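Local coordinates for protein pumilio homolog 23 (Arabidopsis thaliana, PDB 5WZJ) that binds RNA sequence-specifically through packed pumilio repeats, recognising an 18S rRNA sequence, and probably regulates translation and mRNA stability, at residues K547-G552 / D558-R563; V369-Q374 / F437-D442; V151-L156 / E168-K173. All coordinates share one frame; numbering follows the deposited sequence.

The three contacts are spread along the pumilio-repeat superhelix and follow one another in the chain, interaction 3 first, then interaction 2, then interaction 1. Interaction 3 is the one that reads the RNA: its two segments, 151-156 and 168-173, together hold the cytosine of C9 of chain B. The centre of interaction 2 lies about 34 Å from that of interaction 3, where the end of helix 360-373 meets the loop after helix 427-436, with its nearest atom about 11 Å from the RNA. Interaction 1 joins the short helices at the C-terminal end, its centre about 50 Å from that of interaction 3 and about 37 Å from that of interaction 2, and its nearest atom about 6 Å from the RNA.

Interaction 1: K547-G552 / D558-R563; sequences KLDIDG and DQWKSR
A Schellman motif ending helix 541-547 gives Trp560, on the C-terminal helix 557-565, a backbone carbonyl to bind. Trp560 NE1 donates to Leu548 O at 2.8 Å, with an N-H...O angle of 165°, and the acceptor lies almost in the indole plane, so the bond leaves the ring at its edge. The indole reaches the turn because CG stands anti to the backbone N (chi1 -177°), and this one bond satisfies the ring nitrogen of a buried side chain. Asp549 O is also near, 3.2 Å from Trp560 CD1, but it lies obliquely to the ring and its angle to NE1 is too poor for a second bond.

Asp549 leaves helical geometry with positive phi and is at the same time the N-cap of the next helix, 550-555. Asp549 OD1 accepts from Gly552 N at 3.0 Å, the donor standing above the carboxylate plane, while Asp549 OD2 passes Trp560 CD1 at 3.7 Å. The carboxylate is thereby tied to its own helix and laid beside the pyrrole part of the indole, the two planes 47° apart. Gly552 O meets Trp560 CB at 3.9 Å, at the pair whose CA atoms are nearest between the two segments. Beyond the contact, Trp560 packs on Phe513 and Ala525 and meets Tyr553 edge-to-face. A Schellman C-cap running directly into an Asp N-cap is typical of a tight helix-to-helix turn, here within the all-helical pumilio fold.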
loop_
_atom_site.group_PDB
_atom_site.type_symbol
_atom_site.label_atom_id
_atom_site.label_comp_id
_atom_site.label_asym_id
_atom_site.label_seq_id
_atom_site.Cartn_x
_atom_site.Cartn_y
_atom_site.Cartn_z
ATOM N N LYS A 547 11.084 -24.394 16.357
ATOM C CA LYS A 547 9.647 -24.642 16.373
ATOM C C LYS A 547 9.318 -26.113 16.135
ATOM O O LYS A 547 8.354 -26.630 16.711
ATOM C CB LYS A 547 8.959 -23.768 15.324
ATOM C CG LYS A 547 7.432 -23.833 15.324
ATOM C CD LYS A 547 6.889 -23.270 14.010
ATOM C CE LYS A 547 5.408 -22.924 14.069
ATOM N NZ LYS A 547 4.533 -24.070 13.714
ATOM N N LEU A 548 10.084 -26.795 15.287
ATOM C CA LEU A 548 9.898 -28.220 15.050
ATOM C C LEU A 548 10.759 -29.086 15.969
ATOM O O LEU A 548 10.667 -30.311 15.890
ATOM C CB LEU A 548 10.190 -28.566 13.585
ATOM C CG LEU A 548 9.051 -28.341 12.571
ATOM C CD1 LEU A 548 8.491 -26.931 12.643
ATOM C CD2 LEU A 548 9.492 -28.662 11.139
ATOM N N ASP A 549 11.582 -28.477 16.828
ATOM C CA ASP A 549 12.450 -29.196 17.765
ATOM C C ASP A 549 13.287 -30.247 17.043
ATOM O O ASP A 549 13.293 -31.427 17.397
ATOM C CB ASP A 549 11.634 -29.826 18.898
ATOM C CG ASP A 549 12.510 -30.399 19.999
ATOM O OD1 ASP A 549 13.719 -30.072 20.049
ATOM O OD2 ASP A 549 11.987 -31.189 20.809
ATOM N N ILE A 550 13.995 -29.808 16.002
ATOM C CA ILE A 550 14.731 -30.752 15.173
ATOM C C ILE A 550 15.854 -31.400 15.977
ATOM O O ILE A 550 16.136 -32.594 15.817
ATOM C CB ILE A 550 15.242 -30.048 13.899
ATOM C CG1 ILE A 550 14.053 -29.591 13.041
ATOM C CG2 ILE A 550 16.126 -30.972 13.073
ATOM C CD1 ILE A 550 13.110 -30.749 12.625
ATOM N N ASP A 551 16.486 -30.635 16.873
ATOM C CA ASP A 551 17.529 -31.202 17.730
ATOM C C ASP A 551 16.973 -32.311 18.621
ATOM O O ASP A 551 17.615 -33.353 18.796
ATOM C CB ASP A 551 18.169 -30.107 18.588
ATOM C CG ASP A 551 19.043 -29.158 17.781
ATOM O OD1 ASP A 551 19.513 -29.547 16.692
ATOM O OD2 ASP A 551 19.267 -28.025 18.250
ATOM N N GLY A 552 15.780 -32.102 19.192
ATOM C CA GLY A 552 15.181 -33.124 20.040
ATOM C C GLY A 552 14.788 -34.372 19.272
ATOM O O GLY A 552 14.872 -35.487 19.796
ATOM N N ASP A 558 12.144 -40.754 20.517
ATOM C CA ASP A 558 10.941 -41.279 21.162
ATOM C C ASP A 558 10.215 -40.194 21.946
ATOM O O ASP A 558 8.983 -40.112 21.915
ATOM C CB ASP A 558 11.298 -42.449 22.079
ATOM C CG ASP A 558 11.814 -43.641 21.318
ATOM O OD1 ASP A 558 10.977 -44.387 20.765
ATOM O OD2 ASP A 558 13.053 -43.822 21.269
ATOM N N GLN A 559 10.961 -39.343 22.650
ATOM C CA GLN A 559 10.321 -38.268 23.400
ATOM C C GLN A 559 9.766 -37.199 22.458
ATOM O O GLN A 559 8.683 -36.649 22.697
ATOM C CB GLN A 559 11.320 -37.682 24.406
ATOM C CG GLN A 559 11.779 -38.700 25.476
ATOM C CD GLN A 559 12.736 -38.106 26.508
ATOM O OE1 GLN A 559 13.065 -36.926 26.463
ATOM N NE2 GLN A 559 13.180 -38.934 27.444
ATOM N N TRP A 560 10.483 -36.905 21.373
ATOM C CA TRP A 560 9.976 -35.963 20.378
ATOM C C TRP A 560 8.628 -36.419 19.836
ATOM O O TRP A 560 7.683 -35.629 19.746
ATOM C CB TRP A 560 10.992 -35.818 19.239
ATOM C CG TRP A 560 10.617 -34.807 18.173
ATOM C CD1 TRP A 560 10.972 -33.495 18.146
ATOM C CD2 TRP A 560 9.834 -35.037 16.982
ATOM N NE1 TRP A 560 10.466 -32.889 17.019
ATOM C CE2 TRP A 560 9.763 -33.812 16.288
ATOM C CE3 TRP A 560 9.188 -36.153 16.439
ATOM C CZ2 TRP A 560 9.072 -33.669 15.078
ATOM C CZ3 TRP A 560 8.503 -36.012 15.237
ATOM C CH2 TRP A 560 8.448 -34.775 14.569
ATOM N N LYS A 561 8.520 -37.708 19.495
ATOM C CA LYS A 561 7.283 -38.235 18.916
ATOM C C LYS A 561 6.121 -38.172 19.902
ATOM O O LYS A 561 5.005 -37.794 19.525
ATOM C CB LYS A 561 7.488 -39.673 18.434
ATOM C CG LYS A 561 8.265 -39.798 17.123
ATOM C CD LYS A 561 8.961 -41.157 16.996
ATOM C CE LYS A 561 7.983 -42.290 16.725
ATOM N NZ LYS A 561 8.674 -43.624 16.672
ATOM N N SER A 562 6.349 -38.538 21.165
ATOM C CA SER A 562 5.239 -38.505 22.117
ATOM C C SER A 562 4.797 -37.080 22.425
ATOM O O SER A 562 3.610 -36.846 22.674
ATOM C CB SER A 562 5.607 -39.244 23.401
ATOM O OG SER A 562 6.758 -38.683 23.991
ATOM N N ARG A 563 5.710 -36.104 22.389
ATOM C CA ARG A 563 5.260 -34.718 22.528
ATOM C C ARG A 563 4.517 -34.250 21.279
ATOM O O ARG A 563 3.530 -33.510 21.380
ATOM C CB ARG A 563 6.440 -33.794 22.842
ATOM C CG ARG A 563 7.179 -34.198 24.116
ATOM C CD ARG A 563 8.058 -33.089 24.644
ATOM N NE ARG A 563 7.258 -31.991 25.179
ATOM C CZ ARG A 563 7.764 -30.982 25.879
ATOM N NH1 ARG A 563 9.065 -30.943 26.131
ATOM N NH2 ARG A 563 6.973 -30.017 26.330
#

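Interaction 2: V369-Q374 / F437-D442; sequences VSQRLQ and FKFSSD
At the C-terminal end of helix 360-373, the loop after helix 427-436 lays the ring of Phe439 under the amide of Gln371. Gln371 NE2 sits over the centre of one face of the Phe439 ring, 3.5 Å above its plane, and the amide stands almost perpendicular to the ring (89°). Gln371 gets there with CG anti to the backbone N (chi1 -165°) and an extended chain beyond. The same NE2 donates to Gly435 O, which fixes the amide's rotation and ties this helix of the pumilio superhelix to the end of helix 427-436. Gln371 OE1 then faces Lys438, 3.3 Å from Lys438 CB and equally close to its CE, where the lysine chain bends and crosses the glutamine at about a right angle.

Ser370 OG meets the ring at its edge, 3.4 Å from Phe439 CZ and in the ring plane; its hydrogen bond goes to Ile367 O in its own helix. Replacing Phe439 with an alanine would probably leave the Gln371 amide without the ring face beneath it and open a gap beside Ser370. Glu377 and Cys381 of helix 377-388 also touch the phenylalanine.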
loop_
_atom_site.group_PDB
_atom_site.type_symbol
_atom_site.label_atom_id
_atom_site.label_comp_id
_atom_site.label_asym_id
_atom_site.label_seq_id
_atom_site.Cartn_x
_atom_site.Cartn_y
_atom_site.Cartn_z
ATOM N N VAL A 369 -14.723 -8.972 -2.845
ATOM C CA VAL A 369 -15.834 -8.289 -2.197
ATOM C C VAL A 369 -17.087 -9.157 -2.157
ATOM O O VAL A 369 -17.935 -8.952 -1.283
ATOM C CB VAL A 369 -16.120 -6.937 -2.873
ATOM C CG1 VAL A 369 -16.981 -7.121 -4.117
ATOM C CG2 VAL A 369 -16.785 -5.988 -1.887
ATOM N N SER A 370 -17.243 -10.121 -3.077
ATOM C CA SER A 370 -18.334 -11.082 -2.928
ATOM C C SER A 370 -18.216 -11.810 -1.597
ATOM O O SER A 370 -19.211 -12.010 -0.886
ATOM C CB SER A 370 -18.334 -12.086 -4.085
ATOM O OG SER A 370 -17.534 -13.210 -3.786
ATOM N N GLN A 371 -16.988 -12.165 -1.228
ATOM C CA GLN A 371 -16.728 -12.832 0.037
ATOM C C GLN A 371 -17.114 -11.950 1.217
ATOM O O GLN A 371 -17.722 -12.424 2.184
ATOM C CB GLN A 371 -15.253 -13.200 0.085
ATOM C CG GLN A 371 -14.846 -14.181 1.118
ATOM C CD GLN A 371 -13.389 -14.521 0.946
ATOM O OE1 GLN A 371 -12.543 -14.090 1.728
ATOM N NE2 GLN A 371 -13.079 -15.268 -0.110
ATOM N N ARG A 372 -16.786 -10.657 1.149
ATOM C CA ARG A 372 -17.079 -9.767 2.266
ATOM C C ARG A 372 -18.561 -9.433 2.341
ATOM O O ARG A 372 -19.140 -9.380 3.432
ATOM C CB ARG A 372 -16.253 -8.482 2.156
ATOM C CG ARG A 372 -16.745 -7.374 3.073
ATOM C CD ARG A 372 -15.809 -6.165 3.104
ATOM N NE ARG A 372 -15.935 -5.292 1.940
ATOM C CZ ARG A 372 -16.919 -4.416 1.757
ATOM N NH1 ARG A 372 -17.885 -4.310 2.655
ATOM N NH2 ARG A 372 -16.939 -3.638 0.670
ATOM N N LEU A 373 -19.192 -9.187 1.198
ATOM C CA LEU A 373 -20.610 -8.876 1.208
ATOM C C LEU A 373 -21.488 -10.123 1.269
ATOM O O LEU A 373 -22.710 -9.987 1.407
ATOM C CB LEU A 373 -20.973 -8.051 -0.023
ATOM C CG LEU A 373 -20.381 -6.647 -0.126
ATOM C CD1 LEU A 373 -20.656 -6.083 -1.503
ATOM C CD2 LEU A 373 -20.992 -5.759 0.934
ATOM N N GLN A 374 -20.898 -11.313 1.165
ATOM C CA GLN A 374 -21.624 -12.585 1.196
ATOM C C GLN A 374 -22.721 -12.617 0.131
ATOM O O GLN A 374 -23.892 -12.868 0.403
ATOM C CB GLN A 374 -22.194 -12.847 2.591
ATOM C CG GLN A 374 -21.127 -13.023 3.664
ATOM C CD GLN A 374 -21.671 -12.799 5.066
ATOM O OE1 GLN A 374 -22.882 -12.825 5.285
ATOM N NE2 GLN A 374 -20.774 -12.566 6.021
ATOM N N PHE A 437 -9.330 -19.442 -1.816
ATOM C CA PHE A 437 -9.299 -20.470 -0.785
ATOM C C PHE A 437 -9.826 -19.982 0.556
ATOM O O PHE A 437 -9.835 -20.755 1.521
ATOM C CB PHE A 437 -7.886 -21.059 -0.667
ATOM C CG PHE A 437 -7.566 -22.003 -1.800
ATOM C CD1 PHE A 437 -8.326 -23.157 -1.972
ATOM C CD2 PHE A 437 -6.577 -21.706 -2.732
ATOM C CE1 PHE A 437 -8.089 -24.022 -3.041
ATOM C CE2 PHE A 437 -6.324 -22.570 -3.807
ATOM C CZ PHE A 437 -7.084 -23.726 -3.961
ATOM N N LYS A 438 -10.318 -18.750 0.629
ATOM C CA LYS A 438 -11.049 -18.310 1.805
ATOM C C LYS A 438 -12.553 -18.529 1.685
ATOM O O LYS A 438 -13.253 -18.437 2.699
ATOM C CB LYS A 438 -10.726 -16.837 2.093
ATOM C CG LYS A 438 -9.316 -16.660 2.673
ATOM C CD LYS A 438 -8.890 -15.203 2.718
ATOM C CE LYS A 438 -9.806 -14.389 3.608
ATOM N NZ LYS A 438 -9.611 -12.923 3.394
ATOM N N PHE A 439 -13.068 -18.836 0.490
ATOM C CA PHE A 439 -14.473 -19.217 0.366
ATOM C C PHE A 439 -14.739 -20.554 1.066
ATOM O O PHE A 439 -13.840 -21.381 1.257
ATOM C CB PHE A 439 -14.888 -19.340 -1.107
ATOM C CG PHE A 439 -15.011 -18.021 -1.839
ATOM C CD1 PHE A 439 -16.158 -17.244 -1.722
ATOM C CD2 PHE A 439 -13.990 -17.573 -2.663
ATOM C CE1 PHE A 439 -16.279 -16.038 -2.407
ATOM C CE2 PHE A 439 -14.105 -16.369 -3.355
ATOM C CZ PHE A 439 -15.250 -15.603 -3.229
ATOM N N SER A 440 -15.998 -20.753 1.448
ATOM C CA SER A 440 -16.491 -22.076 1.812
ATOM C C SER A 440 -16.156 -23.076 0.710
ATOM O O SER A 440 -16.235 -22.756 -0.479
ATOM C CB SER A 440 -18.009 -22.019 2.035
ATOM O OG SER A 440 -18.626 -23.279 1.774
ATOM N N SER A 441 -15.783 -24.298 1.103
ATOM C CA SER A 441 -15.397 -25.295 0.100
ATOM C C SER A 441 -16.538 -25.629 -0.853
ATOM O O SER A 441 -16.269 -26.076 -1.976
ATOM C CB SER A 441 -14.876 -26.573 0.771
ATOM O OG SER A 441 -15.915 -27.268 1.433
ATOM N N ASP A 442 -17.798 -25.403 -0.442
ATOM C CA ASP A 442 -18.943 -25.566 -1.347
ATOM C C ASP A 442 -18.794 -24.757 -2.629
ATOM O O ASP A 442 -19.355 -25.127 -3.668
ATOM C CB ASP A 442 -20.253 -25.122 -0.680
ATOM C CG ASP A 442 -20.593 -25.913 0.562
ATOM O OD1 ASP A 442 -20.074 -27.035 0.745
ATOM O OD2 ASP A 442 -21.409 -25.401 1.358
#

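Interaction 3: V151-L156 / E168-K173; sequences VLRRLL and ELYGAK. With nucleotides of chain B.
Segment 151-156, on helix 146-160, comes closest to the irregular segment 168-173 at Arg153 and Tyr170, whose CA atoms are 6.6 Å apart, and a cis peptide bond follows Tyr170. From the helix the Arg153 chain, bent at chi3 (-93°), carries its guanidinium past Tyr170 O to the base of C9 of chain B. Arg153 NH1 donates to C9 N3 at 2.9 Å and Arg153 NH2 donates to C9 O2 at 2.9 Å, both nearly straight, while C9 N4 donates a hydrogen bond to Tyr170 O at 3.2 Å. NH1 also donates to Tyr170 O, though that bond is modelled very short and its length is doubtful. The carbonyl and base N3 both lie at the edge of the guanidinium, near its plane, and Arg153 NE is held by Ser149 O.

Arg153 CB meets Tyr170 CD2 at 3.8 Å. At the far end of the ring, Tyr170 OH lies 3.5 Å from Arg154 CA and over one face of the Arg154 guanidinium, offset toward its rim; that arginine pairs with Glu105 and Asp165. The base edge, read at O2, N3 and N4 by one arginine side chain and one backbone carbonyl, makes this a cytosine-recognition site within the third pumilio repeat.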
loop_
_atom_site.group_PDB
_atom_site.type_symbol
_atom_site.label_atom_id
_atom_site.label_comp_id
_atom_site.label_asym_id
_atom_site.label_seq_id
_atom_site.Cartn_x
_atom_site.Cartn_y
_atom_site.Cartn_z
ATOM N N VAL A 151 6.364 19.313 0.149
ATOM C CA VAL A 151 6.312 20.090 1.382
ATOM C C VAL A 151 4.892 20.108 1.945
ATOM O O VAL A 151 4.684 19.945 3.155
ATOM C CB VAL A 151 6.852 21.511 1.123
ATOM C CG1 VAL A 151 6.707 22.387 2.362
ATOM C CG2 VAL A 151 8.335 21.452 0.665
ATOM N N LEU A 152 3.895 20.290 1.077
ATOM C CA LEU A 152 2.501 20.377 1.525
ATOM C C LEU A 152 2.006 19.046 2.082
ATOM O O LEU A 152 1.336 19.015 3.122
ATOM C CB LEU A 152 1.597 20.821 0.370
ATOM C CG LEU A 152 1.553 22.318 0.028
ATOM C CD1 LEU A 152 0.720 22.568 -1.231
ATOM C CD2 LEU A 152 0.986 23.105 1.210
ATOM N N ARG A 153 2.331 17.942 1.409
ATOM C CA ARG A 153 2.009 16.614 1.928
ATOM C C ARG A 153 2.576 16.410 3.329
ATOM O O ARG A 153 1.867 15.965 4.240
ATOM C CB ARG A 153 2.532 15.540 0.965
ATOM C CG ARG A 153 1.620 15.376 -0.266
ATOM C CD ARG A 153 2.179 14.377 -1.275
ATOM N NE ARG A 153 2.991 15.033 -2.294
ATOM C CZ ARG A 153 3.677 14.368 -3.219
ATOM N NH1 ARG A 153 3.659 13.038 -3.228
ATOM N NH2 ARG A 153 4.382 15.026 -4.124
ATOM N N ARG A 154 3.863 16.716 3.519
ATOM C CA ARG A 154 4.460 16.568 4.845
ATOM C C ARG A 154 3.774 17.482 5.852
ATOM O O ARG A 154 3.447 17.055 6.967
ATOM C CB ARG A 154 5.968 16.844 4.798
ATOM C CG ARG A 154 6.666 16.647 6.164
ATOM C CD ARG A 154 8.205 16.658 6.044
ATOM N NE ARG A 154 8.701 15.656 5.105
ATOM C CZ ARG A 154 8.842 14.366 5.400
ATOM N NH1 ARG A 154 8.519 13.921 6.604
ATOM N NH2 ARG A 154 9.283 13.516 4.486
ATOM N N LEU A 155 3.497 18.728 5.455
ATOM C CA LEU A 155 2.837 19.674 6.359
ATOM C C LEU A 155 1.441 19.203 6.756
ATOM O O LEU A 155 1.053 19.322 7.923
ATOM C CB LEU A 155 2.756 21.048 5.704
ATOM C CG LEU A 155 1.997 22.105 6.492
ATOM C CD1 LEU A 155 2.702 22.381 7.831
ATOM C CD2 LEU A 155 1.874 23.375 5.652
ATOM N N LEU A 156 0.654 18.714 5.788
ATOM C CA LEU A 156 -0.648 18.136 6.104
ATOM C C LEU A 156 -0.505 17.004 7.113
ATOM O O LEU A 156 -1.262 16.929 8.085
ATOM C CB LEU A 156 -1.327 17.627 4.825
ATOM C CG LEU A 156 -1.852 18.696 3.856
ATOM C CD1 LEU A 156 -2.003 18.110 2.452
ATOM C CD2 LEU A 156 -3.180 19.260 4.342
ATOM N N GLU A 168 2.020 5.062 1.748
ATOM C CA GLU A 168 0.620 5.172 1.354
ATOM C C GLU A 168 0.100 6.601 1.520
ATOM O O GLU A 168 -0.683 7.082 0.695
ATOM C CB GLU A 168 -0.214 4.184 2.168
ATOM C CG GLU A 168 -1.673 4.103 1.768
ATOM C CD GLU A 168 -2.522 3.477 2.853
ATOM O OE1 GLU A 168 -3.160 4.234 3.622
ATOM O OE2 GLU A 168 -2.531 2.229 2.948
ATOM N N LEU A 169 0.536 7.304 2.572
ATOM C CA LEU A 169 0.087 8.676 2.787
ATOM C C LEU A 169 0.599 9.654 1.725
ATOM O O LEU A 169 -0.016 10.713 1.550
ATOM C CB LEU A 169 0.503 9.156 4.182
ATOM C CG LEU A 169 -0.347 8.663 5.357
ATOM C CD1 LEU A 169 0.165 9.206 6.683
ATOM C CD2 LEU A 169 -1.798 9.056 5.149
ATOM N N TYR A 170 1.674 9.321 0.997
ATOM C CA TYR A 170 2.336 10.296 0.099
ATOM C C TYR A 170 2.238 10.256 -1.473
ATOM O O TYR A 170 2.997 10.977 -2.102
ATOM C CB TYR A 170 3.838 10.308 0.428
ATOM C CG TYR A 170 4.212 11.083 1.687
ATOM C CD1 TYR A 170 4.216 10.467 2.938
ATOM C CD2 TYR A 170 4.574 12.433 1.622
ATOM C CE1 TYR A 170 4.563 11.175 4.094
ATOM C CE2 TYR A 170 4.934 13.148 2.779
ATOM C CZ TYR A 170 4.925 12.507 4.001
ATOM O OH TYR A 170 5.268 13.197 5.138
ATOM N N GLY A 171 1.420 9.453 -2.154
ATOM C CA GLY A 171 0.856 8.189 -1.757
ATOM C C GLY A 171 1.354 7.179 -2.790
ATOM O O GLY A 171 0.912 7.157 -3.946
ATOM N N ALA A 172 2.324 6.372 -2.373
ATOM C CA ALA A 172 2.859 5.290 -3.180
ATOM C C ALA A 172 2.035 4.021 -2.972
ATOM O O ALA A 172 1.185 3.937 -2.082
ATOM C CB ALA A 172 4.325 5.044 -2.821
ATOM N N LYS A 173 2.291 3.023 -3.817
ATOM C CA LYS A 173 1.719 1.706 -3.584
ATOM C C LYS A 173 2.388 1.046 -2.378
ATOM O O LYS A 173 3.487 1.421 -1.951
ATOM C CB LYS A 173 1.875 0.809 -4.819
ATOM C CG LYS A 173 0.882 1.070 -5.953
ATOM C CD LYS A 173 1.040 0.036 -7.073
ATOM C CE LYS A 173 0.115 0.322 -8.251
ATOM N NZ LYS A 173 0.348 -0.596 -9.412
ATOM P P C B 9 7.326 8.435 -11.932
ATOM O OP1 C B 9 8.396 8.506 -12.958
ATOM O OP2 C B 9 7.282 7.283 -10.995
ATOM O "O5'" C B 9 7.405 9.734 -11.001
ATOM C "C5'" C B 9 7.422 11.056 -11.533
ATOM C "C4'" C B 9 7.518 12.061 -10.409
ATOM O "O4'" C B 9 6.323 12.003 -9.605
ATOM C "C3'" C B 9 8.686 11.843 -9.444
ATOM O "O3'" C B 9 9.741 12.719 -9.793
ATOM C "C2'" C B 9 8.127 12.139 -8.042
ATOM O "O2'" C B 9 8.657 13.351 -7.515
ATOM C "C1'" C B 9 6.614 12.296 -8.270
ATOM N N1 C B 9 5.796 11.433 -7.394
ATOM C C2 C B 9 5.365 12.018 -6.212
ATOM O O2 C B 9 5.705 13.201 -6.013
ATOM N N3 C B 9 4.603 11.293 -5.352
ATOM C C4 C B 9 4.291 10.031 -5.643
ATOM N N4 C B 9 3.548 9.343 -4.770
ATOM C C5 C B 9 4.728 9.410 -6.861
ATOM C C6 C B 9 5.475 10.138 -7.704
ATOM P P U B 5 2.879 -4.718 -7.270
ATOM O OP1 U B 5 4.063 -5.188 -8.026
ATOM O OP2 U B 5 2.747 -3.313 -6.807
ATOM O "O5'" U B 5 1.573 -5.066 -8.114
ATOM C "C5'" U B 5 1.378 -6.375 -8.634
ATOM C "C4'" U B 5 0.382 -6.371 -9.765
ATOM O "O4'" U B 5 -0.935 -6.059 -9.236
ATOM C "C3'" U B 5 0.656 -5.340 -10.854
ATOM O "O3'" U B 5 0.178 -5.853 -12.086
ATOM C "C2'" U B 5 -0.222 -4.164 -10.426
ATOM O "O2'" U B 5 -0.573 -3.284 -11.471
ATOM C "C1'" U B 5 -1.439 -4.891 -9.860
ATOM N N1 U B 5 -2.186 -4.137 -8.843
ATOM C C2 U B 5 -3.541 -3.982 -9.053
ATOM O O2 U B 5 -4.103 -4.415 -10.040
ATOM N N3 U B 5 -4.216 -3.292 -8.080
ATOM C C4 U B 5 -3.673 -2.757 -6.933
ATOM O O4 U B 5 -4.420 -2.168 -6.158
ATOM C C5 U B 5 -2.265 -2.963 -6.773
ATOM C C6 U B 5 -1.579 -3.639 -7.710
ATOM P P G B 7 2.211 -0.169 -16.107
ATOM O OP1 G B 7 2.905 -0.108 -17.414
ATOM O OP2 G B 7 2.897 -0.401 -14.816
ATOM O "O5'" G B 7 1.469 1.223 -15.871
ATOM C "C5'" G B 7 0.763 1.856 -16.921
ATOM C "C4'" G B 7 0.069 3.105 -16.437
ATOM O "O4'" G B 7 -1.127 2.767 -15.686
ATOM C "C3'" G B 7 0.859 3.970 -15.472
ATOM O "O3'" G B 7 1.853 4.741 -16.121
ATOM C "C2'" G B 7 -0.241 4.794 -14.811
ATOM O "O2'" G B 7 -0.660 5.838 -15.671
ATOM C "C1'" G B 7 -1.374 3.761 -14.713
ATOM N N9 G B 7 -1.396 3.136 -13.383
ATOM C C8 G B 7 -0.544 2.172 -12.897
ATOM N N7 G B 7 -0.800 1.862 -11.660
ATOM C C5 G B 7 -1.868 2.673 -11.301
ATOM C C6 G B 7 -2.579 2.783 -10.078
ATOM O O6 G B 7 -2.387 2.155 -9.036
ATOM N N1 G B 7 -3.604 3.720 -10.137
ATOM C C2 G B 7 -3.888 4.473 -11.248
ATOM N N2 G B 7 -4.904 5.341 -11.125
ATOM N N3 G B 7 -3.229 4.385 -12.396
ATOM C C4 G B 7 -2.242 3.473 -12.353
#